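Local coordinates for protein kallistatin (Homo sapiens, PDB 6F4V) that inhibits tissue kallikrein as a serpin, forming a stable one-to-one complex with the protease, with cleavage at its own reactive site, at residues R52-E57 against F292-S297; A38-L43 against S314-K319; D186-V189 against T193-R196; Y18-E23 against K27-S32. All coordinates share one frame; numbering follows the deposited sequence.

Contact 1. Residues R52-E57 against F292-S297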
loop_
_atom_site.group_PDB
_atom_site.type_symbol
_atom_site.label_atom_id
_atom_site.label_comp_id
_atom_site.label_asym_id
_atom_site.label_seq_id
_atom_site.Cartn_x
_atom_site.Cartn_y
_atom_site.Cartn_z
ATOM N N ARG A 52 -16.054 -15.503 -5.643
ATOM C CA ARG A 52 -15.283 -15.535 -4.395
ATOM C C ARG A 52 -13.869 -16.051 -4.659
ATOM O O ARG A 52 -12.880 -15.403 -4.313
ATOM C CB ARG A 52 -16.012 -16.421 -3.388
ATOM C CG ARG A 52 -15.534 -16.340 -1.949
ATOM C CD ARG A 52 -16.399 -17.296 -1.130
ATOM N NE ARG A 52 -16.228 -17.171 0.315
ATOM C CZ ARG A 52 -17.070 -16.576 1.171
ATOM N NH1 ARG A 52 -18.178 -15.950 0.763
ATOM N NH2 ARG A 52 -16.759 -16.567 2.479
ATOM N N SER A 53 -13.764 -17.195 -5.331
ATOM C CA SER A 53 -12.434 -17.761 -5.610
ATOM C C SER A 53 -11.637 -16.876 -6.575
ATOM O O SER A 53 -10.432 -16.719 -6.394
ATOM C CB SER A 53 -12.521 -19.212 -6.102
ATOM O OG SER A 53 -13.253 -19.289 -7.293
ATOM N N GLN A 54 -12.300 -16.278 -7.558
ATOM C CA GLN A 54 -11.622 -15.389 -8.493
ATOM C C GLN A 54 -11.051 -14.128 -7.821
ATOM O O GLN A 54 -10.011 -13.682 -8.221
ATOM C CB GLN A 54 -12.539 -15.018 -9.651
ATOM C CG GLN A 54 -12.782 -16.249 -10.537
ATOM C CD GLN A 54 -13.090 -15.941 -11.964
ATOM O OE1 GLN A 54 -12.398 -15.137 -12.608
ATOM N NE2 GLN A 54 -14.078 -16.668 -12.519
ATOM N N ILE A 55 -11.714 -13.591 -6.805
ATOM C CA ILE A 55 -11.131 -12.411 -6.123
ATOM C C ILE A 55 -9.858 -12.860 -5.407
ATOM O O ILE A 55 -8.804 -12.206 -5.526
ATOM C CB ILE A 55 -12.101 -11.776 -5.114
ATOM C CG1 ILE A 55 -13.265 -11.083 -5.817
ATOM C CG2 ILE A 55 -11.376 -10.773 -4.212
ATOM C CD1 ILE A 55 -14.433 -10.849 -4.847
ATOM N N LEU A 56 -9.947 -13.992 -4.697
ATOM C CA LEU A 56 -8.794 -14.492 -3.940
ATOM C C LEU A 56 -7.658 -14.881 -4.854
ATOM O O LEU A 56 -6.515 -14.592 -4.540
ATOM C CB LEU A 56 -9.169 -15.646 -3.026
ATOM C CG LEU A 56 -10.162 -15.251 -1.927
ATOM C CD1 LEU A 56 -10.463 -16.449 -1.045
ATOM C CD2 LEU A 56 -9.657 -14.094 -1.103
ATOM N N GLU A 57 -7.969 -15.451 -6.028
ATOM C CA GLU A 57 -6.917 -15.773 -7.010
ATOM C C GLU A 57 -6.259 -14.535 -7.599
ATOM O O GLU A 57 -5.060 -14.521 -7.755
ATOM C CB GLU A 57 -7.436 -16.695 -8.134
ATOM C CG GLU A 57 -7.609 -18.087 -7.574
ATOM C CD GLU A 57 -8.419 -19.034 -8.445
ATOM O OE1 GLU A 57 -9.126 -18.570 -9.366
ATOM O OE2 GLU A 57 -8.350 -20.242 -8.134
ATOM N N PHE A 292 -9.159 -9.473 -12.104
ATOM C CA PHE A 292 -10.451 -9.169 -11.493
ATOM C C PHE A 292 -11.544 -8.881 -12.537
ATOM O O PHE A 292 -12.483 -8.140 -12.258
ATOM C CB PHE A 292 -10.320 -7.999 -10.516
ATOM C CG PHE A 292 -9.374 -8.294 -9.364
ATOM C CD1 PHE A 292 -8.003 -8.175 -9.539
ATOM C CD2 PHE A 292 -9.857 -8.745 -8.158
ATOM C CE1 PHE A 292 -7.125 -8.443 -8.499
ATOM C CE2 PHE A 292 -8.981 -9.017 -7.105
ATOM C CZ PHE A 292 -7.628 -8.852 -7.279
ATOM N N THR A 293 -11.445 -9.488 -13.717
ATOM C CA THR A 293 -12.492 -9.284 -14.731
ATOM C C THR A 293 -13.867 -9.735 -14.245
ATOM O O THR A 293 -14.849 -9.022 -14.471
ATOM C CB THR A 293 -12.154 -9.989 -16.046
ATOM O OG1 THR A 293 -11.858 -11.369 -15.762
ATOM C CG2 THR A 293 -10.991 -9.331 -16.677
ATOM N N ASP A 294 -13.956 -10.862 -13.548
ATOM C CA ASP A 294 -15.255 -11.328 -13.046
ATOM C C ASP A 294 -15.898 -10.306 -12.130
ATOM O O ASP A 294 -17.068 -9.948 -12.314
ATOM C CB ASP A 294 -15.179 -12.673 -12.333
ATOM C CG ASP A 294 -16.528 -13.092 -11.739
ATOM O OD1 ASP A 294 -17.361 -13.570 -12.538
ATOM O OD2 ASP A 294 -16.753 -12.918 -10.505
ATOM N N LEU A 295 -15.142 -9.833 -11.140
ATOM C CA LEU A 295 -15.702 -8.936 -10.134
ATOM C C LEU A 295 -16.312 -7.667 -10.722
ATOM O O LEU A 295 -17.356 -7.168 -10.231
ATOM C CB LEU A 295 -14.633 -8.573 -9.065
ATOM C CG LEU A 295 -15.056 -7.546 -8.024
ATOM C CD1 LEU A 295 -16.256 -8.059 -7.238
ATOM C CD2 LEU A 295 -13.930 -7.213 -7.046
ATOM N N PHE A 296 -15.660 -7.129 -11.737
ATOM C CA PHE A 296 -16.100 -5.882 -12.380
ATOM C C PHE A 296 -17.003 -6.097 -13.593
ATOM O O PHE A 296 -17.237 -5.156 -14.349
ATOM C CB PHE A 296 -14.882 -5.037 -12.726
ATOM C CG PHE A 296 -14.180 -4.536 -11.496
ATOM C CD1 PHE A 296 -14.758 -3.529 -10.737
ATOM C CD2 PHE A 296 -13.013 -5.121 -11.053
ATOM C CE1 PHE A 296 -14.153 -3.099 -9.549
ATOM C CE2 PHE A 296 -12.382 -4.658 -9.904
ATOM C CZ PHE A 296 -12.954 -3.647 -9.160
ATOM N N SER A 297 -17.550 -7.296 -13.737
ATOM C CA SER A 297 -18.427 -7.628 -14.861
ATOM C C SER A 297 -19.857 -7.735 -14.404
ATOM O O SER A 297 -20.155 -7.777 -13.210
ATOM C CB SER A 297 -17.995 -8.959 -15.478
ATOM O OG SER A 297 -18.402 -10.043 -14.654
HETATM O O HOH W 1 -11.841 -12.611 -12.345
#
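Q54 and D294 are joined through one water, which links the Q54 side chain to the turn backbone. The water donates to Q54 OE1 at 2.6 Å and accepts from D294 N at 3.0 Å. In this serpin the turn lies in the loop between helix 283-286 and strand 312-324, and it packs on helix 49-58.

Q54 comes at the turn from the helix side. Its chain runs out straight past CG, and OE1 lies 3.7 Å from D294 CB. The glutamine lies roughly perpendicular to the aspartate. The D294 carboxylate turns to the start of the same helix, where S51 OG bonds to OD2 and H50 NE2 bonds weakly to OD1. Polar ties to helix 49-58 are thus the water bridge and the S51 bond, with a weak third from H50. Two groups of S297 grip the backbone oxygen of D294. The hydroxyl S297 OG donates to D294 O at 2.7 Å, with a C=O...donor angle of 126°. The amide S297 N reaches D294 O at 3.0 Å and closes a type I beta turn.

Beside these ties the packing is apolar and buried. I55 presents CG1, CG2 and CD1 to the loop. Its CD1 meets L295 CD1 at 4.1 Å. L295 has CG anti to its backbone N (chi1 175°), which carries its methyls to I55 and on to Y40 and L43 of helix 33-44. F292 brings its ring across I55 at about a right angle. I55 CG2 touches F292 CE2 at 4.1 Å, and the same ring carbon F292 CE2 lies 3.6 Å from I55 O, reached obliquely.

Contact 2. Residues A38-L43 against S314-K319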
loop_
_atom_site.group_PDB
_atom_site.type_symbol
_atom_site.label_atom_id
_atom_site.label_comp_id
_atom_site.label_asym_id
_atom_site.label_seq_id
_atom_site.Cartn_x
_atom_site.Cartn_y
_atom_site.Cartn_z
ATOM N N ALA A 38 -6.349 -6.389 1.735
ATOM C CA ALA A 38 -7.296 -6.537 2.832
ATOM C C ALA A 38 -8.715 -6.074 2.496
ATOM O O ALA A 38 -9.676 -6.710 2.933
ATOM C CB ALA A 38 -6.805 -5.818 4.088
ATOM N N ALA A 39 -8.842 -4.993 1.736
ATOM C CA ALA A 39 -10.171 -4.532 1.267
ATOM C C ALA A 39 -10.869 -5.591 0.414
ATOM O O ALA A 39 -12.046 -5.931 0.618
ATOM C CB ALA A 39 -10.050 -3.218 0.510
ATOM N N TYR A 40 -10.135 -6.100 -0.549
ATOM C CA TYR A 40 -10.700 -7.073 -1.487
ATOM C C TYR A 40 -10.918 -8.449 -0.866
ATOM O O TYR A 40 -11.916 -9.107 -1.155
ATOM C CB TYR A 40 -9.882 -7.092 -2.773
ATOM C CG TYR A 40 -10.233 -5.925 -3.675
ATOM C CD1 TYR A 40 -9.910 -4.606 -3.340
ATOM C CD2 TYR A 40 -10.939 -6.125 -4.849
ATOM C CE1 TYR A 40 -10.254 -3.542 -4.158
ATOM C CE2 TYR A 40 -11.259 -5.071 -5.680
ATOM C CZ TYR A 40 -10.940 -3.789 -5.337
ATOM O OH TYR A 40 -11.321 -2.783 -6.183
ATOM N N ALA A 41 -10.036 -8.858 0.048
ATOM C CA ALA A 41 -10.283 -10.091 0.792
ATOM C C ALA A 41 -11.544 -9.962 1.670
ATOM O O ALA A 41 -12.414 -10.871 1.688
ATOM C CB ALA A 41 -9.075 -10.462 1.617
ATOM N N MET A 42 -11.708 -8.815 2.306
ATOM C CA MET A 42 -12.940 -8.575 3.062
ATOM C C MET A 42 -14.208 -8.611 2.178
ATOM O O MET A 42 -15.200 -9.261 2.543
ATOM C CB MET A 42 -12.851 -7.253 3.807
ATOM C CG MET A 42 -14.052 -7.004 4.718
ATOM S SD MET A 42 -13.776 -5.537 5.732
ATOM C CE MET A 42 -14.023 -4.250 4.637
ATOM N N LEU A 43 -14.159 -7.915 1.041
ATOM C CA LEU A 43 -15.238 -7.929 0.054
ATOM C C LEU A 43 -15.636 -9.342 -0.346
ATOM O O LEU A 43 -16.847 -9.621 -0.500
ATOM C CB LEU A 43 -14.826 -7.145 -1.199
ATOM C CG LEU A 43 -15.825 -7.126 -2.356
ATOM C CD1 LEU A 43 -17.078 -6.365 -1.990
ATOM C CD2 LEU A 43 -15.169 -6.510 -3.563
ATOM N N SER A 314 -19.468 -1.157 -8.275
ATOM C CA SER A 314 -19.470 0.200 -8.763
ATOM C C SER A 314 -18.003 0.700 -8.689
ATOM O O SER A 314 -17.100 -0.020 -9.108
ATOM C CB SER A 314 -20.475 1.068 -7.999
ATOM O OG SER A 314 -20.704 2.288 -8.717
ATOM N N LYS A 315 -17.750 1.907 -8.204
ATOM C CA LYS A 315 -16.414 2.479 -8.245
ATOM C C LYS A 315 -15.569 1.950 -7.083
ATOM O O LYS A 315 -16.094 1.656 -6.006
ATOM C CB LYS A 315 -16.475 4.013 -8.153
ATOM C CG LYS A 315 -17.159 4.740 -9.324
ATOM C CD LYS A 315 -16.574 4.436 -10.700
ATOM C CE LYS A 315 -15.236 5.139 -10.909
ATOM N NZ LYS A 315 -14.605 4.766 -12.200
ATOM N N SER A 316 -14.261 1.894 -7.305
ATOM C CA SER A 316 -13.276 1.522 -6.267
ATOM C C SER A 316 -12.039 2.395 -6.390
ATOM O O SER A 316 -11.409 2.453 -7.469
ATOM C CB SER A 316 -12.876 0.031 -6.374
ATOM O OG SER A 316 -11.898 -0.345 -5.392
ATOM N N PHE A 317 -11.707 3.109 -5.305
ATOM C CA PHE A 317 -10.588 4.051 -5.309
ATOM C C PHE A 317 -9.512 3.630 -4.344
ATOM O O PHE A 317 -9.783 2.938 -3.356
ATOM C CB PHE A 317 -11.077 5.461 -4.963
ATOM C CG PHE A 317 -12.121 5.965 -5.908
ATOM C CD1 PHE A 317 -11.764 6.388 -7.204
ATOM C CD2 PHE A 317 -13.457 5.976 -5.543
ATOM C CE1 PHE A 317 -12.729 6.857 -8.096
ATOM C CE2 PHE A 317 -14.430 6.427 -6.446
ATOM C CZ PHE A 317 -14.065 6.861 -7.706
ATOM N N HIS A 318 -8.290 4.027 -4.643
ATOM C CA HIS A 318 -7.181 3.882 -3.712
ATOM C C HIS A 318 -6.347 5.164 -3.733
ATOM O O HIS A 318 -6.000 5.647 -4.803
ATOM C CB HIS A 318 -6.279 2.698 -4.089
ATOM C CG HIS A 318 -5.177 2.469 -3.100
ATOM N ND1 HIS A 318 -5.393 1.836 -1.899
ATOM C CD2 HIS A 318 -3.868 2.805 -3.125
ATOM C CE1 HIS A 318 -4.254 1.801 -1.222
ATOM N NE2 HIS A 318 -3.315 2.394 -1.942
ATOM N N LYS A 319 -6.083 5.748 -2.569
ATOM C CA LYS A 319 -5.178 6.870 -2.454
ATOM C C LYS A 319 -4.172 6.610 -1.376
ATOM O O LYS A 319 -4.463 5.927 -0.383
ATOM C CB LYS A 319 -5.925 8.155 -2.122
ATOM C CG LYS A 319 -6.945 8.551 -3.178
ATOM C CD LYS A 319 -7.698 9.820 -2.778
ATOM C CE LYS A 319 -7.065 11.073 -3.344
ATOM N NZ LYS A 319 -7.972 12.260 -3.213
#
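Y40 reaches from helix 33-44 to S316 on strand 312-324, and its side chain makes the whole contact. At the root, Y40 CB lies near I55 CG2 of helix 49-58. Y40 CG is anti to the carbonyl carbon (chi1 -79°), and this directs the ring off the helix toward the strand. One flank of the ring meets L295: Y40 CD2 and CE2 both pack on the methyl L295 CD2. On the other flank Y40 CE1 comes to 3.8 Å from S316 OG. The ring also meets F337 of strand 328-340, the two planes nearly perpendicular.

At the tip, Y40 OH donates to S316 OG at 2.6 Å. The acceptor is roughly level with the ring, off its edge. Y40 OH is also 3.2 Å from S316 CB and 3.5 Å from F296 CZ. S316 OG passes its proton to S336 O on strand 328-340. A buried relay thus runs from helix to one strand and on to the next. This is the serpin arrangement of a helix packed against the large central sheet, here with strand 328-340 lying between strands 159-172 and 312-324, consistent with the relaxed, loop-inserted state.

Contact 3. Residues D186-V189 against T193-R196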
loop_
_atom_site.group_PDB
_atom_site.type_symbol
_atom_site.label_atom_id
_atom_site.label_comp_id
_atom_site.label_asym_id
_atom_site.label_seq_id
_atom_site.Cartn_x
_atom_site.Cartn_y
_atom_site.Cartn_z
ATOM N N ASP A 186 20.323 19.667 -6.121
ATOM C CA ASP A 186 19.796 19.276 -7.407
ATOM C C ASP A 186 19.347 17.793 -7.385
ATOM O O ASP A 186 19.999 16.954 -6.780
ATOM C CB ASP A 186 20.827 19.473 -8.495
ATOM C CG ASP A 186 21.018 20.935 -8.858
ATOM O OD1 ASP A 186 20.189 21.805 -8.476
ATOM O OD2 ASP A 186 21.994 21.174 -9.559
ATOM N N PHE A 187 18.220 17.542 -8.023
ATOM C CA PHE A 187 17.673 16.201 -8.200
ATOM C C PHE A 187 17.426 16.051 -9.690
ATOM O O PHE A 187 16.668 16.821 -10.283
ATOM C CB PHE A 187 16.370 16.057 -7.405
ATOM C CG PHE A 187 15.816 14.659 -7.383
ATOM C CD1 PHE A 187 15.076 14.176 -8.449
ATOM C CD2 PHE A 187 16.016 13.846 -6.292
ATOM C CE1 PHE A 187 14.552 12.882 -8.413
ATOM C CE2 PHE A 187 15.513 12.562 -6.250
ATOM C CZ PHE A 187 14.778 12.084 -7.311
ATOM N N TYR A 188 18.053 15.043 -10.282
ATOM C CA TYR A 188 18.070 14.823 -11.730
ATOM C C TYR A 188 16.944 13.873 -12.091
ATOM O O TYR A 188 17.093 12.665 -12.019
ATOM C CB TYR A 188 19.453 14.295 -12.170
ATOM C CG TYR A 188 20.573 15.145 -11.575
ATOM C CD1 TYR A 188 20.785 16.457 -11.999
ATOM C CD2 TYR A 188 21.378 14.655 -10.536
ATOM C CE1 TYR A 188 21.778 17.241 -11.429
ATOM C CE2 TYR A 188 22.378 15.435 -9.957
ATOM C CZ TYR A 188 22.567 16.735 -10.418
ATOM O OH TYR A 188 23.534 17.522 -9.848
ATOM N N VAL A 189 15.811 14.454 -12.446
ATOM C CA VAL A 189 14.602 13.712 -12.815
ATOM C C VAL A 189 14.883 12.878 -14.056
ATOM O O VAL A 189 14.581 11.670 -14.108
ATOM C CB VAL A 189 13.434 14.683 -13.033
ATOM C CG1 VAL A 189 12.180 13.964 -13.560
ATOM C CG2 VAL A 189 13.142 15.446 -11.750
ATOM N N THR A 193 16.043 17.318 -17.148
ATOM C CA THR A 193 15.141 17.900 -16.150
ATOM C C THR A 193 15.753 17.769 -14.773
ATOM O O THR A 193 16.062 16.661 -14.319
ATOM C CB THR A 193 13.776 17.196 -16.151
ATOM O OG1 THR A 193 13.324 17.040 -17.504
ATOM C CG2 THR A 193 12.755 17.980 -15.320
ATOM N N THR A 194 15.906 18.916 -14.124
ATOM C CA THR A 194 16.569 19.013 -12.840
ATOM C C THR A 194 15.704 19.882 -11.941
ATOM O O THR A 194 15.307 20.974 -12.335
ATOM C CB THR A 194 17.987 19.607 -12.992
ATOM O OG1 THR A 194 18.765 18.769 -13.854
ATOM C CG2 THR A 194 18.685 19.698 -11.636
ATOM N N VAL A 195 15.426 19.405 -10.730
ATOM C CA VAL A 195 14.628 20.168 -9.771
ATOM C C VAL A 195 15.432 20.367 -8.509
ATOM O O VAL A 195 16.481 19.773 -8.336
ATOM C CB VAL A 195 13.274 19.490 -9.465
ATOM C CG1 VAL A 195 12.447 19.333 -10.744
ATOM C CG2 VAL A 195 13.473 18.143 -8.784
ATOM N N ARG A 196 14.933 21.216 -7.625
ATOM C CA ARG A 196 15.592 21.474 -6.358
ATOM C C ARG A 196 14.803 20.819 -5.264
ATOM O O ARG A 196 13.604 20.951 -5.226
ATOM C CB ARG A 196 15.656 22.967 -6.053
ATOM C CG ARG A 196 16.454 23.755 -7.065
ATOM C CD ARG A 196 17.533 24.562 -6.372
ATOM N NE ARG A 196 18.770 23.798 -6.259
ATOM C CZ ARG A 196 19.815 24.135 -5.513
ATOM N NH1 ARG A 196 20.890 23.367 -5.542
ATOM N NH2 ARG A 196 19.794 25.205 -4.728
#
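F187 and V195 face each other as a hydrogen-bonded antiparallel pair. F187 N donates to V195 O at 2.8 Å, and V195 N returns to F187 O at 2.9 Å, nearly straight at 168°. The bond from V189 N to T193 O is weak. F187 CB touches V195 CG2 at 3.8 Å, and V189 CG2 meets the same methyl.

The other face carries D186, Y188, T194 and R196. D186 OD1 forms a salt bridge with R196 NE at 3.3 Å. R196 NH1 also reaches OD1, and both bonds are weak. The oxygen approaches the rim of the guanidinium, almost level with it, while the carboxylate plane is turned 70° from it. The arginine chain bends at chi2 and chi3 (90°) to arrive there. T194 CG2 packs on D186 CB at 3.8 Å, and T194 OG1 meets the Y188 ring edge at CD1, 3.6 Å away. Without the carboxylate, as with an alanine here, R196 would probably lose its salt-bridge mate and swing more freely.

Further out, T193 OG1 bonds to D190 in the turn, and the backbone of Y188 bonds to another chain. The whole is a beta hairpin of strands 183-188 and 193-202, which in serpins belongs to sheet C, in the gate region.

Contact 4. Residues Y18-E23 against K27-S32. With EDO (1,2-ethanediol), chain E; EDO (1,2-ethanediol), chain G.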
loop_
_atom_site.group_PDB
_atom_site.type_symbol
_atom_site.label_atom_id
_atom_site.label_comp_id
_atom_site.label_asym_id
_atom_site.label_seq_id
_atom_site.Cartn_x
_atom_site.Cartn_y
_atom_site.Cartn_z
ATOM N N TYR A 18 4.020 -3.251 -11.012
ATOM C CA TYR A 18 4.506 -3.444 -12.385
ATOM C C TYR A 18 3.523 -2.890 -13.422
ATOM O O TYR A 18 3.931 -2.260 -14.393
ATOM C CB TYR A 18 4.774 -4.898 -12.665
ATOM C CG TYR A 18 5.406 -5.112 -14.028
ATOM C CD1 TYR A 18 6.790 -5.013 -14.186
ATOM C CD2 TYR A 18 4.631 -5.402 -15.147
ATOM C CE1 TYR A 18 7.385 -5.219 -15.426
ATOM C CE2 TYR A 18 5.224 -5.612 -16.404
ATOM C CZ TYR A 18 6.602 -5.524 -16.525
ATOM O OH TYR A 18 7.247 -5.716 -17.742
ATOM N N LEU A 19 2.240 -3.127 -13.203
ATOM C CA LEU A 19 1.182 -2.646 -14.114
ATOM C C LEU A 19 1.189 -1.111 -14.159
ATOM O O LEU A 19 1.218 -0.515 -15.243
ATOM C CB LEU A 19 -0.190 -3.183 -13.689
ATOM C CG LEU A 19 -1.422 -2.713 -14.519
ATOM C CD1 LEU A 19 -2.622 -3.599 -14.296
ATOM C CD2 LEU A 19 -1.884 -1.323 -14.165
ATOM N N ILE A 20 1.238 -0.465 -12.991
ATOM C CA ILE A 20 1.224 0.996 -12.936
ATOM C C ILE A 20 2.466 1.568 -13.607
ATOM O O ILE A 20 2.387 2.513 -14.399
ATOM C CB ILE A 20 1.195 1.558 -11.475
ATOM C CG1 ILE A 20 -0.008 1.012 -10.694
ATOM C CG2 ILE A 20 1.156 3.090 -11.473
ATOM C CD1 ILE A 20 -1.355 1.288 -11.310
ATOM N N ALA A 21 3.608 1.008 -13.272
ATOM C CA ALA A 21 4.891 1.499 -13.791
ATOM C C ALA A 21 4.995 1.336 -15.301
ATOM O O ALA A 21 5.620 2.140 -15.978
ATOM C CB ALA A 21 6.042 0.785 -13.122
ATOM N N SER A 22 4.402 0.266 -15.813
ATOM C CA SER A 22 4.475 0.015 -17.243
ATOM C C SER A 22 3.407 0.818 -18.006
ATOM O O SER A 22 3.676 1.254 -19.129
ATOM C CB SER A 22 4.489 -1.491 -17.484
ATOM O OG SER A 22 3.256 -1.987 -17.215
ATOM N N GLU A 23 2.231 1.063 -17.418
ATOM C CA GLU A 23 1.164 1.829 -18.087
ATOM C C GLU A 23 1.356 3.344 -17.989
ATOM O O GLU A 23 0.992 4.061 -18.928
ATOM C CB GLU A 23 -0.219 1.431 -17.583
ATOM C CG GLU A 23 -0.586 0.010 -18.014
ATOM C CD GLU A 23 -1.962 -0.423 -17.614
ATOM O OE1 GLU A 23 -2.697 0.358 -16.983
ATOM O OE2 GLU A 23 -2.317 -1.575 -17.942
ATOM N N LYS A 27 6.305 8.569 -13.887
ATOM C CA LYS A 27 5.425 9.230 -12.929
ATOM C C LYS A 27 5.677 8.655 -11.535
ATOM O O LYS A 27 5.868 7.437 -11.392
ATOM C CB LYS A 27 3.962 8.997 -13.283
ATOM C CG LYS A 27 3.543 9.641 -14.618
ATOM C CD LYS A 27 3.294 11.136 -14.470
ATOM C CE LYS A 27 3.413 11.849 -15.808
ATOM N NZ LYS A 27 2.694 11.127 -16.903
ATOM N N ASN A 28 5.586 9.528 -10.538
ATOM C CA ASN A 28 5.563 9.111 -9.120
ATOM C C ASN A 28 4.462 8.058 -8.921
ATOM O O ASN A 28 3.343 8.161 -9.477
ATOM C CB ASN A 28 5.286 10.274 -8.174
ATOM C CG ASN A 28 6.368 11.344 -8.198
ATOM O OD1 ASN A 28 7.473 11.102 -8.620
ATOM N ND2 ASN A 28 6.047 12.525 -7.670
ATOM N N ILE A 29 4.800 7.038 -8.142
ATOM C CA ILE A 29 3.877 5.967 -7.790
ATOM C C ILE A 29 3.901 5.816 -6.276
ATOM O O ILE A 29 4.965 5.827 -5.669
ATOM C CB ILE A 29 4.279 4.624 -8.436
ATOM C CG1 ILE A 29 4.204 4.724 -9.974
ATOM C CG2 ILE A 29 3.454 3.457 -7.910
ATOM C CD1 ILE A 29 4.922 3.586 -10.680
ATOM N N PHE A 30 2.727 5.672 -5.672
ATOM C CA PHE A 30 2.684 5.330 -4.256
ATOM C C PHE A 30 1.371 4.704 -3.888
ATOM O O PHE A 30 0.331 5.290 -4.097
ATOM C CB PHE A 30 2.996 6.541 -3.324
ATOM C CG PHE A 30 3.339 6.116 -1.932
ATOM C CD1 PHE A 30 4.539 5.425 -1.676
ATOM C CD2 PHE A 30 2.457 6.327 -0.890
ATOM C CE1 PHE A 30 4.836 4.989 -0.389
ATOM C CE2 PHE A 30 2.749 5.855 0.389
ATOM C CZ PHE A 30 3.942 5.200 0.631
ATOM N N PHE A 31 1.425 3.498 -3.324
ATOM C CA PHE A 31 0.211 2.834 -2.877
ATOM C C PHE A 31 0.488 1.901 -1.725
ATOM O O PHE A 31 1.630 1.580 -1.443
ATOM C CB PHE A 31 -0.456 2.067 -4.042
ATOM C CG PHE A 31 0.296 0.856 -4.496
ATOM C CD1 PHE A 31 1.432 0.984 -5.265
ATOM C CD2 PHE A 31 -0.147 -0.401 -4.183
ATOM C CE1 PHE A 31 2.150 -0.123 -5.682
ATOM C CE2 PHE A 31 0.549 -1.520 -4.640
ATOM C CZ PHE A 31 1.734 -1.356 -5.321
ATOM N N SER A 32 -0.577 1.495 -1.044
ATOM C CA SER A 32 -0.506 0.426 -0.079
ATOM C C SER A 32 -1.077 -0.892 -0.612
ATOM O O SER A 32 -2.286 -1.048 -0.676
ATOM C CB SER A 32 -1.241 0.771 1.193
ATOM O OG SER A 32 -1.158 -0.327 2.078
HETATM C C1 EDO E . 6.090 13.105 -11.202
HETATM O O1 EDO E . 4.917 12.298 -11.278
HETATM C C2 EDO E . 6.101 14.045 -12.404
HETATM O O2 EDO E . 6.686 13.341 -13.488
HETATM C C1 EDO G . -2.334 3.056 -14.459
HETATM O O1 EDO G . -2.973 2.920 -15.738
HETATM C C2 EDO G . -2.281 4.523 -14.041
HETATM O O2 EDO G . -3.170 4.784 -12.946
#
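I29 packs on I20 and A21 by apolar contact. The I29 side chain leaves strand 29-31 toward helix 6-23, with CG1 anti to the carbonyl carbon (chi1 -64°) and CD1 stretched on beyond it. I20 CG2 meets I29 CG1 at 3.8 Å, the two side chains crossing at a slant. The terminal methyl I29 CD1 goes deeper and lies 3.7 Å from A21 CA. It also touches A21 CB at 3.9 Å, so the small alanine lets the isoleucine approach the helix backbone. Y281 of strand 269-282 packs on both I20 and I29. Two 1,2-ethanediol molecules, probably from the crystallisation liquor, add packing of their own. N28 CG lies 3.5 Å from C1 of the diol in chain E, and I20 CD1 lies 3.7 Å from C1 of the diol in chain G.

In the serpin fold this is the end of the first long helix, followed by a short strand and then helix 33-44. I29, F30 and F31 pair antiparallel with a strand of another chain, which carries the sheet on into that chain. S32 sits at the N-cap of helix 33-44, and its hydroxyl caps S35 N.

Hydrogen bonds involve the same two diols. N28 N donates to O1 of the one in chain E at 2.9 Å, with an angle of 165°. N28 OD1 accepts two bonds from the backbone of the other protein chain. Replacing N28 by a leucine is likely to strip those backbone groups of their acceptor. The diol in chain G donates from O1 to E23 OE1 at 2.9 Å.

Overall arrangement
From the N terminus, contact 4 closes first, a short loop joining helix 6-23 to strand 29-31. Contact 2 opens next in helix 33-44 and closes far along the chain on strand 312-324. Contact 1 is nested inside that loop, running from helix 49-58 to residues 292-297. Contact 3 is nested inside both, a local hairpin on the opposite side of the chain's centre, its centre about 42 Å from that of contact 1. Contacts 1 and 2 touch mainly through Y40, and also where L295 meets L43, and share one packed region of helices and loop against the central sheet. Contacts 2 and 4 meet at H318 and S32, probably by a hydrogen bond.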